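Local coordinates for protein hydrazine synthase subunit alpha (Candidatus Kuenenia stuttgartiensis, PDB 5C2V) that forms, as part of the hydrazine synthase complex, hydrazine from ammonia and the hydroxylamine made in the gamma subunit, and carries two c-type hemes, at residues Phe80-Ala94 and Gly123-Ser135. Sequence-based numbering, arbitrary orientation.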
loop_
_atom_site.group_PDB
_atom_site.type_symbol
_atom_site.label_atom_id
_atom_site.label_comp_id
_atom_site.label_asym_id
_atom_site.label_seq_id
_atom_site.Cartn_x
_atom_site.Cartn_y
_atom_site.Cartn_z
ATOM N N PHE D 80 3.526 -30.954 22.326
ATOM C CA PHE D 80 2.586 -30.310 21.412
ATOM C C PHE D 80 2.770 -30.785 19.969
ATOM O O PHE D 80 3.583 -31.670 19.697
ATOM C CB PHE D 80 2.732 -28.786 21.487
ATOM C CG PHE D 80 4.120 -28.289 21.182
ATOM C CD1 PHE D 80 5.116 -28.330 22.147
ATOM C CD2 PHE D 80 4.425 -27.770 19.936
ATOM C CE1 PHE D 80 6.391 -27.873 21.868
ATOM C CE2 PHE D 80 5.699 -27.309 19.653
ATOM C CZ PHE D 80 6.682 -27.361 20.620
ATOM N N ASP D 81 2.002 -30.188 19.060
ATOM C CA ASP D 81 2.030 -30.512 17.630
ATOM C C ASP D 81 1.767 -31.986 17.315
ATOM O O ASP D 81 2.661 -32.686 16.842
ATOM C CB ASP D 81 3.373 -30.100 17.020
ATOM C CG ASP D 81 3.476 -28.607 16.791
ATOM O OD1 ASP D 81 2.422 -27.954 16.640
ATOM O OD2 ASP D 81 4.610 -28.086 16.759
ATOM N N PRO D 82 0.537 -32.462 17.572
ATOM C CA PRO D 82 0.189 -33.851 17.249
ATOM C C PRO D 82 0.011 -34.086 15.749
ATOM O O PRO D 82 -0.598 -33.260 15.073
ATOM C CB PRO D 82 -1.147 -34.062 17.982
ATOM C CG PRO D 82 -1.329 -32.852 18.866
ATOM C CD PRO D 82 -0.593 -31.750 18.188
ATOM N N CYS D 83 0.536 -35.198 15.240
ATOM C CA CYS D 83 0.232 -35.635 13.879
ATOM C C CYS D 83 0.041 -37.148 13.840
ATOM O O CYS D 83 0.956 -37.897 14.175
ATOM C CB CYS D 83 1.340 -35.215 12.912
ATOM S SG CYS D 83 0.947 -35.484 11.166
ATOM N N THR D 84 -1.133 -37.597 13.407
ATOM C CA THR D 84 -1.448 -39.023 13.426
ATOM C C THR D 84 -0.817 -39.769 12.254
ATOM O O THR D 84 -0.609 -39.202 11.181
ATOM C CB THR D 84 -2.973 -39.271 13.406
ATOM O OG1 THR D 84 -3.516 -38.856 12.147
ATOM C CG2 THR D 84 -3.658 -38.507 14.530
ATOM N N TYR D 85 -0.517 -41.046 12.469
ATOM C CA TYR D 85 0.016 -41.901 11.415
ATOM C C TYR D 85 -1.107 -42.287 10.458
ATOM O O TYR D 85 -2.257 -41.888 10.646
ATOM C CB TYR D 85 0.678 -43.146 12.013
ATOM C CG TYR D 85 1.640 -43.869 11.089
ATOM C CD1 TYR D 85 2.816 -43.264 10.666
ATOM C CD2 TYR D 85 1.379 -45.164 10.660
ATOM C CE1 TYR D 85 3.700 -43.923 9.828
ATOM C CE2 TYR D 85 2.255 -45.831 9.824
ATOM C CZ TYR D 85 3.413 -45.207 9.412
ATOM O OH TYR D 85 4.287 -45.870 8.579
ATOM N N TRP D 86 -0.774 -43.066 9.436
ATOM C CA TRP D 86 -1.733 -43.410 8.394
ATOM C C TRP D 86 -2.864 -44.296 8.914
ATOM O O TRP D 86 -4.025 -44.098 8.559
ATOM C CB TRP D 86 -1.020 -44.099 7.230
ATOM C CG TRP D 86 0.205 -43.366 6.773
ATOM C CD1 TRP D 86 1.504 -43.717 7.000
ATOM C CD2 TRP D 86 0.246 -42.148 6.018
ATOM N NE1 TRP D 86 2.351 -42.800 6.429
ATOM C CE2 TRP D 86 1.604 -41.825 5.821
ATOM C CE3 TRP D 86 -0.733 -41.301 5.489
ATOM C CZ2 TRP D 86 2.006 -40.692 5.117
ATOM C CZ3 TRP D 86 -0.330 -40.177 4.790
ATOM C CH2 TRP D 86 1.027 -39.883 4.611
ATOM N N ASP D 87 -2.525 -45.273 9.749
ATOM C CA ASP D 87 -3.520 -46.203 10.280
ATOM C C ASP D 87 -4.280 -45.632 11.476
ATOM O O ASP D 87 -5.393 -46.064 11.776
ATOM C CB ASP D 87 -2.853 -47.520 10.677
ATOM C CG ASP D 87 -1.788 -47.337 11.738
ATOM O OD1 ASP D 87 -1.283 -46.204 11.887
ATOM O OD2 ASP D 87 -1.452 -48.325 12.424
ATOM N N GLY D 88 -3.677 -44.661 12.152
ATOM C CA GLY D 88 -4.297 -44.039 13.309
ATOM C C GLY D 88 -4.022 -44.748 14.623
ATOM O O GLY D 88 -4.704 -44.503 15.617
ATOM N N LYS D 89 -3.037 -45.643 14.627
ATOM C CA LYS D 89 -2.653 -46.344 15.850
ATOM C C LYS D 89 -1.442 -45.713 16.538
ATOM O O LYS D 89 -1.031 -46.155 17.612
ATOM C CB LYS D 89 -2.371 -47.818 15.551
ATOM C CG LYS D 89 -3.589 -48.580 15.060
ATOM C CD LYS D 89 -4.734 -48.469 16.054
ATOM C CE LYS D 89 -6.062 -48.848 15.420
ATOM N NZ LYS D 89 -6.009 -50.191 14.779
ATOM N N LYS D 90 -0.875 -44.682 15.920
ATOM C CA LYS D 90 0.277 -43.988 16.491
ATOM C C LYS D 90 0.367 -42.562 15.956
ATOM O O LYS D 90 -0.266 -42.227 14.954
ATOM C CB LYS D 90 1.575 -44.747 16.194
ATOM C CG LYS D 90 2.299 -44.282 14.940
ATOM C CD LYS D 90 3.627 -44.998 14.755
ATOM C CE LYS D 90 4.391 -44.435 13.565
ATOM N NZ LYS D 90 5.680 -45.144 13.335
ATOM N N PHE D 91 1.147 -41.723 16.629
ATOM C CA PHE D 91 1.325 -40.347 16.188
ATOM C C PHE D 91 2.710 -39.802 16.527
ATOM O O PHE D 91 3.421 -40.346 17.377
ATOM C CB PHE D 91 0.245 -39.446 16.799
ATOM C CG PHE D 91 0.380 -39.251 18.282
ATOM C CD1 PHE D 91 1.036 -38.142 18.793
ATOM C CD2 PHE D 91 -0.156 -40.171 19.165
ATOM C CE1 PHE D 91 1.159 -37.960 20.156
ATOM C CE2 PHE D 91 -0.037 -39.993 20.526
ATOM C CZ PHE D 91 0.621 -38.887 21.024
ATOM N N ALA D 92 3.079 -38.720 15.849
ATOM C CA ALA D 92 4.339 -38.033 16.093
ATOM C C ALA D 92 4.067 -36.634 16.629
ATOM O O ALA D 92 3.005 -36.063 16.379
ATOM C CB ALA D 92 5.171 -37.966 14.823
ATOM N N PHE D 93 5.027 -36.085 17.366
ATOM C CA PHE D 93 4.844 -34.782 17.987
ATOM C C PHE D 93 6.166 -34.113 18.339
ATOM O O PHE D 93 7.241 -34.678 18.134
ATOM C CB PHE D 93 3.982 -34.916 19.245
ATOM C CG PHE D 93 4.603 -35.765 20.324
ATOM C CD1 PHE D 93 4.516 -37.147 20.274
ATOM C CD2 PHE D 93 5.263 -35.180 21.392
ATOM C CE1 PHE D 93 5.083 -37.929 21.265
ATOM C CE2 PHE D 93 5.831 -35.957 22.387
ATOM C CZ PHE D 93 5.739 -37.333 22.322
ATOM N N ALA D 94 6.071 -32.900 18.872
ATOM C CA ALA D 94 7.229 -32.187 19.388
ATOM C C ALA D 94 7.142 -32.150 20.905
ATOM O O ALA D 94 6.070 -31.911 21.461
ATOM C CB ALA D 94 7.300 -30.784 18.817
ATOM N N GLY D 123 19.212 -27.434 18.875
ATOM C CA GLY D 123 18.232 -26.492 18.369
ATOM C C GLY D 123 16.820 -26.869 18.782
ATOM O O GLY D 123 16.617 -27.662 19.703
ATOM N N THR D 124 15.841 -26.307 18.076
ATOM C CA THR D 124 14.427 -26.572 18.326
ATOM C C THR D 124 13.765 -27.298 17.149
ATOM O O THR D 124 14.094 -27.039 15.991
ATOM C CB THR D 124 13.662 -25.261 18.597
ATOM O OG1 THR D 124 14.399 -24.462 19.531
ATOM C CG2 THR D 124 12.274 -25.544 19.153
ATOM N N CYS D 125 12.833 -28.201 17.450
ATOM C CA CYS D 125 12.093 -28.933 16.422
ATOM C C CYS D 125 10.594 -28.953 16.718
ATOM O O CYS D 125 10.189 -29.088 17.873
ATOM C CB CYS D 125 12.609 -30.368 16.303
ATOM S SG CYS D 125 14.392 -30.523 16.074
ATOM N N ARG D 126 9.775 -28.829 15.677
ATOM C CA ARG D 126 8.326 -28.916 15.836
ATOM C C ARG D 126 7.582 -29.202 14.528
ATOM O O ARG D 126 8.180 -29.256 13.448
ATOM C CB ARG D 126 7.783 -27.625 16.456
ATOM C CG ARG D 126 8.053 -26.370 15.643
ATOM C CD ARG D 126 7.456 -25.146 16.319
ATOM N NE ARG D 126 6.013 -25.271 16.500
ATOM C CZ ARG D 126 5.108 -24.755 15.675
ATOM N NH1 ARG D 126 5.496 -24.071 14.607
ATOM N NH2 ARG D 126 3.815 -24.919 15.917
ATOM N N SER D 127 6.266 -29.360 14.659
ATOM C CA SER D 127 5.358 -29.684 13.555
ATOM C C SER D 127 5.829 -30.822 12.643
ATOM O O SER D 127 6.033 -30.612 11.448
ATOM C CB SER D 127 5.103 -28.433 12.711
ATOM O OG SER D 127 4.436 -27.438 13.468
ATOM N N PRO D 128 6.004 -32.032 13.201
ATOM C CA PRO D 128 6.364 -33.179 12.361
ATOM C C PRO D 128 5.165 -33.744 11.601
ATOM O O PRO D 128 4.050 -33.727 12.122
ATOM C CB PRO D 128 6.896 -34.191 13.374
ATOM C CG PRO D 128 6.103 -33.912 14.603
ATOM C CD PRO D 128 5.838 -32.425 14.614
ATOM N N ILE D 129 5.394 -34.237 10.388
ATOM C CA ILE D 129 4.359 -34.934 9.629
ATOM C C ILE D 129 4.939 -36.173 8.961
ATOM O O ILE D 129 6.145 -36.252 8.716
ATOM C CB ILE D 129 3.718 -34.039 8.543
ATOM C CG1 ILE D 129 4.778 -33.545 7.557
ATOM C CG2 ILE D 129 2.963 -32.873 9.170
ATOM C CD1 ILE D 129 4.211 -32.789 6.378
ATOM N N TYR D 130 4.075 -37.139 8.666
ATOM C CA TYR D 130 4.501 -38.347 7.974
ATOM C C TYR D 130 4.319 -38.199 6.471
ATOM O O TYR D 130 3.261 -37.790 5.996
ATOM C CB TYR D 130 3.727 -39.568 8.476
ATOM C CG TYR D 130 4.046 -39.957 9.901
ATOM C CD1 TYR D 130 5.298 -40.452 10.242
ATOM C CD2 TYR D 130 3.093 -39.839 10.903
ATOM C CE1 TYR D 130 5.594 -40.813 11.543
ATOM C CE2 TYR D 130 3.379 -40.197 12.207
ATOM C CZ TYR D 130 4.631 -40.684 12.521
ATOM O OH TYR D 130 4.922 -41.043 13.816
ATOM N N TYR D 131 5.371 -38.522 5.732
ATOM C CA TYR D 131 5.311 -38.557 4.281
ATOM C C TYR D 131 5.720 -39.943 3.833
ATOM O O TYR D 131 6.847 -40.365 4.072
ATOM C CB TYR D 131 6.224 -37.499 3.667
ATOM C CG TYR D 131 6.149 -37.428 2.160
ATOM C CD1 TYR D 131 4.995 -36.990 1.525
ATOM C CD2 TYR D 131 7.233 -37.793 1.372
ATOM C CE1 TYR D 131 4.919 -36.920 0.148
ATOM C CE2 TYR D 131 7.167 -37.727 -0.007
ATOM C CZ TYR D 131 6.008 -37.289 -0.612
ATOM O OH TYR D 131 5.935 -37.216 -1.983
ATOM N N ALA D 132 4.829 -40.655 3.162
ATOM C CA ALA D 132 5.121 -42.046 2.885
ATOM C C ALA D 132 5.856 -42.150 1.557
ATOM O O ALA D 132 5.278 -41.966 0.485
ATOM C CB ALA D 132 3.845 -42.854 2.873
ATOM N N ALA D 133 7.144 -42.460 1.657
ATOM C CA ALA D 133 8.039 -42.487 0.510
ATOM C C ALA D 133 8.562 -43.895 0.294
ATOM O O ALA D 133 9.374 -44.393 1.072
ATOM C CB ALA D 133 9.190 -41.515 0.712
ATOM N N GLY D 134 8.101 -44.534 -0.775
ATOM C CA GLY D 134 8.407 -45.932 -1.000
ATOM C C GLY D 134 7.623 -46.819 -0.052
ATOM O O GLY D 134 7.826 -48.030 -0.011
ATOM N N SER D 135 6.742 -46.205 0.734
ATOM C CA SER D 135 5.834 -46.942 1.604
ATOM C C SER D 135 4.390 -46.599 1.265
ATOM O O SER D 135 3.932 -45.496 1.525
ATOM C CB SER D 135 6.119 -46.630 3.074
ATOM O OG SER D 135 7.512 -46.593 3.331
#
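Two neighbouring blades of the N-terminal six-bladed beta-propeller meet where the hairpin of strands 80-84 and 90-94 lies against strand 124-131 of the next sheet. Strand 124-131 runs 6° from strand 80-84 and antiparallel to strand 90-94, with axes no closer than 5.8 Å. The evidence for face-to-face blade packing is twofold: no backbone-to-backbone hydrogen bond joins the segments, and side chains fill the gap between them. At the Asp81 end the contact is polar. Asp81 OD2 accepts the backbone N-H of Ser127 at 3.0 Å, with the donor well above the carboxylate plane, and forms a salt bridge to Arg126 NE at 3.2 Å. Arg126 bends at chi3, and its guanidinium edge meets Phe80 CE2 near the plane of both groups, which are only slightly tilted against each other. The same carboxylate atom thus holds both a main-chain amide and a charged side chain of the facing blade. Further along, Pro128 inserts its CG against the backbone of Phe93 and faces the methyl of Ala92, while Cys83 SG rests against Ile129 CG2. Tyr130 fills the other end. Its CG stands anti to the carbonyl carbon (chi1 -68°), and the ring lies against the hairpin, its OH beside the Ala92 methyl, where it forms a T-shaped stack with Tyr85: planes at 88°, centroids 4.7 Å apart, and Tyr85 CD1 over the centre of the Tyr130 face. Lys90 CE sits over the rim of one face of the Tyr85 ring, and its NZ continues to a salt bridge with Glu107; Tyr85 OH is hydrogen-bonded to Thr163 O on strand 154-171, in the same sheet as Tyr130. Beyond the stack, the Trp86 indole closes the interface, its CZ2 lying 3.6 Å from Ala132 CB and 3.9 Å from Tyr130 CB.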